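Local atomic coordinates of Obg-like ATPase 1 (Schizosaccharomyces pombe, PDB entry 1NI3), a protein that hydrolyses ATP, and GTP less efficiently, with magnesium as cofactor, and negatively regulates the G2/M transition of the cell cycle. Residues Val113-Phe126 with Tyr220-Ser234. Sequence-based numbering, arbitrary orientation.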
# COMPACT_ATOMS: atom_id res chain seq x y z
N VAL A 113 -2.91 4.77 12.61
CA VAL A 113 -2.52 5.00 11.24
C VAL A 113 -0.99 5.00 11.17
O VAL A 113 -0.40 4.49 10.21
CB VAL A 113 -3.05 6.35 10.75
CG1 VAL A 113 -2.35 6.77 9.47
CG2 VAL A 113 -4.55 6.25 10.51
N ARG A 114 -0.36 5.57 12.19
CA ARG A 114 1.09 5.65 12.25
C ARG A 114 1.75 4.29 12.09
O ARG A 114 2.86 4.19 11.59
CB ARG A 114 1.54 6.27 13.58
CG ARG A 114 1.16 7.72 13.78
CD ARG A 114 1.42 8.21 15.20
NE ARG A 114 1.04 9.61 15.37
CZ ARG A 114 1.80 10.64 14.99
NH1 ARG A 114 2.98 10.42 14.42
NH2 ARG A 114 1.37 11.88 15.17
N ALA A 115 1.05 3.25 12.52
CA ALA A 115 1.63 1.92 12.45
C ALA A 115 1.50 1.32 11.06
O ALA A 115 1.86 0.16 10.83
CB ALA A 115 0.96 1.01 13.47
N VAL A 116 1.01 2.12 10.13
CA VAL A 116 0.78 1.66 8.77
C VAL A 116 1.76 2.34 7.78
O VAL A 116 2.50 3.26 8.17
CB VAL A 116 -0.72 1.90 8.42
CG1 VAL A 116 -0.88 2.90 7.29
CG2 VAL A 116 -1.40 0.58 8.16
N ASP A 117 1.80 1.91 6.52
CA ASP A 117 2.74 2.49 5.55
C ASP A 117 2.11 3.09 4.29
O ASP A 117 2.77 3.85 3.57
CB ASP A 117 3.75 1.44 5.15
CG ASP A 117 4.40 0.79 6.33
OD1 ASP A 117 5.43 1.32 6.80
OD2 ASP A 117 3.86 -0.23 6.82
N ALA A 118 0.86 2.73 4.01
CA ALA A 118 0.12 3.23 2.85
C ALA A 118 -1.35 3.39 3.23
O ALA A 118 -1.97 2.45 3.74
CB ALA A 118 0.28 2.27 1.69
N ILE A 119 -1.88 4.57 2.97
CA ILE A 119 -3.25 4.90 3.30
C ILE A 119 -4.26 4.73 2.17
O ILE A 119 -4.03 5.13 1.02
CB ILE A 119 -3.35 6.36 3.81
CG1 ILE A 119 -2.88 6.44 5.25
CG2 ILE A 119 -4.77 6.88 3.71
CD1 ILE A 119 -3.04 7.78 5.83
N TYR A 120 -5.39 4.14 2.52
CA TYR A 120 -6.49 3.94 1.60
C TYR A 120 -7.55 4.92 2.06
O TYR A 120 -8.29 4.63 2.99
CB TYR A 120 -7.02 2.52 1.73
CG TYR A 120 -6.32 1.53 0.83
CD1 TYR A 120 -6.27 1.74 -0.53
CD2 TYR A 120 -5.78 0.35 1.34
CE1 TYR A 120 -5.71 0.81 -1.38
CE2 TYR A 120 -5.21 -0.60 0.50
CZ TYR A 120 -5.18 -0.36 -0.86
OH TYR A 120 -4.65 -1.28 -1.72
N GLN A 121 -7.64 6.08 1.42
CA GLN A 121 -8.60 7.11 1.81
C GLN A 121 -9.93 7.03 1.09
O GLN A 121 -10.04 7.39 -0.07
CB GLN A 121 -7.99 8.50 1.60
CG GLN A 121 -8.87 9.66 2.05
CD GLN A 121 -8.04 10.85 2.48
OE1 GLN A 121 -8.45 12.00 2.36
NE2 GLN A 121 -6.86 10.57 3.01
N VAL A 122 -10.95 6.58 1.82
CA VAL A 122 -12.28 6.44 1.26
C VAL A 122 -13.07 7.75 1.14
O VAL A 122 -13.55 8.30 2.13
CB VAL A 122 -13.12 5.49 2.10
CG1 VAL A 122 -14.47 5.30 1.45
CG2 VAL A 122 -12.39 4.18 2.26
N VAL A 123 -13.22 8.25 -0.09
CA VAL A 123 -13.96 9.48 -0.34
C VAL A 123 -15.43 9.17 -0.62
O VAL A 123 -15.75 8.29 -1.43
CB VAL A 123 -13.37 10.26 -1.55
CG1 VAL A 123 -14.13 11.56 -1.76
CG2 VAL A 123 -11.90 10.56 -1.31
N ARG A 124 -16.34 9.88 0.05
CA ARG A 124 -17.77 9.65 -0.14
C ARG A 124 -18.34 10.44 -1.30
O ARG A 124 -18.14 11.65 -1.40
CB ARG A 124 -18.53 9.98 1.14
CG ARG A 124 -20.03 9.89 0.99
CD ARG A 124 -20.69 9.96 2.35
NE ARG A 124 -22.12 9.72 2.26
CZ ARG A 124 -22.90 9.48 3.31
NH1 ARG A 124 -22.36 9.45 4.53
NH2 ARG A 124 -24.20 9.27 3.16
N ALA A 125 -19.07 9.75 -2.17
CA ALA A 125 -19.68 10.36 -3.35
C ALA A 125 -21.12 9.85 -3.44
O ALA A 125 -21.68 9.73 -4.53
CB ALA A 125 -18.93 9.97 -4.60
N PHE A 126 -21.71 9.55 -2.30
CA PHE A 126 -23.07 9.09 -2.27
C PHE A 126 -23.75 9.85 -1.15
O PHE A 126 -23.09 10.34 -0.24
CB PHE A 126 -23.11 7.59 -2.00
CG PHE A 126 -22.60 7.20 -0.65
CD1 PHE A 126 -23.47 7.07 0.42
CD2 PHE A 126 -21.25 6.95 -0.45
CE1 PHE A 126 -22.99 6.70 1.68
CE2 PHE A 126 -20.78 6.58 0.81
CZ PHE A 126 -21.65 6.45 1.87
N TYR A 220 8.91 9.32 10.76
CA TYR A 220 7.68 8.56 10.57
C TYR A 220 6.45 9.46 10.44
O TYR A 220 5.40 9.20 11.05
CB TYR A 220 7.51 7.56 11.72
CG TYR A 220 8.73 6.70 11.90
CD1 TYR A 220 9.86 7.21 12.52
CD2 TYR A 220 8.80 5.41 11.37
CE1 TYR A 220 11.02 6.47 12.60
CE2 TYR A 220 9.97 4.66 11.45
CZ TYR A 220 11.08 5.20 12.06
OH TYR A 220 12.24 4.48 12.14
N LEU A 221 6.57 10.50 9.63
CA LEU A 221 5.48 11.45 9.45
C LEU A 221 4.24 10.83 8.81
O LEU A 221 4.35 9.95 7.95
CB LEU A 221 5.95 12.63 8.60
CG LEU A 221 7.15 13.40 9.15
CD1 LEU A 221 7.52 14.53 8.21
CD2 LEU A 221 6.82 13.92 10.53
N LEU A 222 3.08 11.28 9.24
CA LEU A 222 1.82 10.79 8.70
C LEU A 222 1.76 11.13 7.22
O LEU A 222 1.43 10.30 6.37
CB LEU A 222 0.65 11.46 9.42
CG LEU A 222 0.17 10.78 10.69
CD1 LEU A 222 -0.54 11.77 11.58
CD2 LEU A 222 -0.75 9.62 10.32
N THR A 223 2.12 12.37 6.94
CA THR A 223 2.12 12.95 5.61
C THR A 223 3.23 12.43 4.67
O THR A 223 3.42 12.96 3.57
CB THR A 223 2.18 14.50 5.76
OG1 THR A 223 1.47 15.13 4.69
CG2 THR A 223 3.61 14.99 5.80
N ALA A 224 3.94 11.39 5.11
CA ALA A 224 4.99 10.76 4.33
C ALA A 224 4.43 9.56 3.59
O ALA A 224 4.86 9.25 2.49
CB ALA A 224 6.13 10.33 5.24
N LYS A 225 3.46 8.89 4.19
CA LYS A 225 2.86 7.69 3.60
C LYS A 225 2.09 7.95 2.32
O LYS A 225 1.32 8.92 2.23
CB LYS A 225 1.92 7.02 4.61
CG LYS A 225 2.47 6.98 6.02
CD LYS A 225 1.47 6.35 6.98
CE LYS A 225 1.96 6.45 8.41
NZ LYS A 225 3.25 5.74 8.60
N PRO A 226 2.27 7.10 1.30
CA PRO A 226 1.49 7.40 0.10
C PRO A 226 0.00 7.17 0.38
O PRO A 226 -0.36 6.42 1.29
CB PRO A 226 2.06 6.45 -0.95
CG PRO A 226 2.58 5.30 -0.13
CD PRO A 226 3.21 5.99 1.05
N VAL A 227 -0.85 7.82 -0.41
CA VAL A 227 -2.28 7.69 -0.21
C VAL A 227 -2.99 7.29 -1.50
O VAL A 227 -2.65 7.75 -2.58
CB VAL A 227 -2.88 9.02 0.29
CG1 VAL A 227 -4.37 8.85 0.58
CG2 VAL A 227 -2.14 9.48 1.54
N ILE A 228 -3.98 6.42 -1.37
CA ILE A 228 -4.74 5.96 -2.52
C ILE A 228 -6.20 6.27 -2.26
O ILE A 228 -6.79 5.71 -1.33
CB ILE A 228 -4.56 4.45 -2.72
CG1 ILE A 228 -3.08 4.11 -2.98
CG2 ILE A 228 -5.45 3.98 -3.86
CD1 ILE A 228 -2.76 2.62 -2.89
N TYR A 229 -6.78 7.14 -3.08
CA TYR A 229 -8.18 7.53 -2.90
C TYR A 229 -9.21 6.58 -3.48
O TYR A 229 -9.20 6.28 -4.67
CB TYR A 229 -8.44 8.92 -3.49
CG TYR A 229 -7.71 10.01 -2.75
CD1 TYR A 229 -6.49 10.49 -3.22
CD2 TYR A 229 -8.22 10.54 -1.57
CE1 TYR A 229 -5.79 11.47 -2.52
CE2 TYR A 229 -7.54 11.52 -0.87
CZ TYR A 229 -6.32 11.98 -1.34
OH TYR A 229 -5.65 12.96 -0.64
N LEU A 230 -10.12 6.12 -2.63
CA LEU A 230 -11.18 5.23 -3.07
C LEU A 230 -12.49 6.01 -3.02
O LEU A 230 -13.07 6.16 -1.94
CB LEU A 230 -11.26 4.00 -2.18
CG LEU A 230 -10.03 3.09 -2.11
CD1 LEU A 230 -10.36 1.89 -1.23
CD2 LEU A 230 -9.62 2.62 -3.50
N VAL A 231 -12.94 6.52 -4.17
CA VAL A 231 -14.20 7.27 -4.24
C VAL A 231 -15.38 6.32 -4.25
O VAL A 231 -15.76 5.82 -5.29
CB VAL A 231 -14.30 8.14 -5.51
CG1 VAL A 231 -15.61 8.93 -5.48
CG2 VAL A 231 -13.12 9.07 -5.62
N ASN A 232 -15.98 6.10 -3.08
CA ASN A 232 -17.10 5.18 -2.94
C ASN A 232 -18.43 5.82 -3.34
O ASN A 232 -18.86 6.78 -2.72
CB ASN A 232 -17.20 4.69 -1.49
CG ASN A 232 -18.32 3.70 -1.28
OD1 ASN A 232 -18.59 2.88 -2.15
ND2 ASN A 232 -18.97 3.76 -0.12
N MSE A 233 -19.05 5.29 -4.39
CA MSE A 233 -20.35 5.77 -4.86
C MSE A 233 -21.34 4.60 -4.95
O MSE A 233 -20.96 3.45 -4.72
CB MSE A 233 -20.16 6.40 -6.22
CG MSE A 233 -19.72 5.41 -7.26
SE MSE A 233 -19.26 6.37 -8.89
CE MSE A 233 -17.75 5.59 -9.54
N SER A 234 -22.59 4.89 -5.29
CA SER A 234 -23.65 3.87 -5.38
C SER A 234 -23.48 2.92 -6.56
O SER A 234 -22.94 3.29 -7.61
CB SER A 234 -25.01 4.54 -5.51
OG SER A 234 -25.11 5.34 -6.67
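Gln121 and Tyr229 run side by side on one face of a parallel strand pair, the amide plane turned 72° from the ring. The extended glutamine, its CG swung away from the backbone N (chi1 -177°), brings OE1 to the ring edge, 3.4 Å from Tyr229 CE2. Val123 CG2 reaches the same ring obliquely at CD2, and Val227 CG1 lies over one of its faces, away from the ring centre. Leu144 of helix 140-168 also touches both Gln121 and Tyr229. On the other face, Tyr120 and Ile228 project together, Tyr120 CE1 lying 3.8 Å from Ile228 CD1, while the tyrosine hydroxyl bonds to Ile297 O. Strands 118-124 and 227-232 are neighbours in the parallel core of the P-loop G domain, between strands 22-27 and 262-265. Seven backbone hydrogen bonds join them, from Ile119 N to Pro226 O (2.9 Å) through to Ala125 N to Asn232 O (3.0 Å). Beyond the last of these, the Phe126 ring meets Asn232 O with its edge, CD2 3.3 Å away, and its CE2 nears Asn232 ND2. That side-chain amide is fixed by Val31 O of the predicted ATP site, bound through ND2, and by Val267 N, bound to OD1. At the opposite end Lys225 extends as far as CE and then bends (chi4 -61°), which lets NZ donate a hydrogen bond to Val116 O (2.6 Å) and a weak one to Arg114 O. Nearby, Leu222 CD2 packs against Val113 CG1, their side chains nearly perpendicular, and Leu222 CD1 sits over one face of the Arg114 guanidinium, 4.1 Å from NH2.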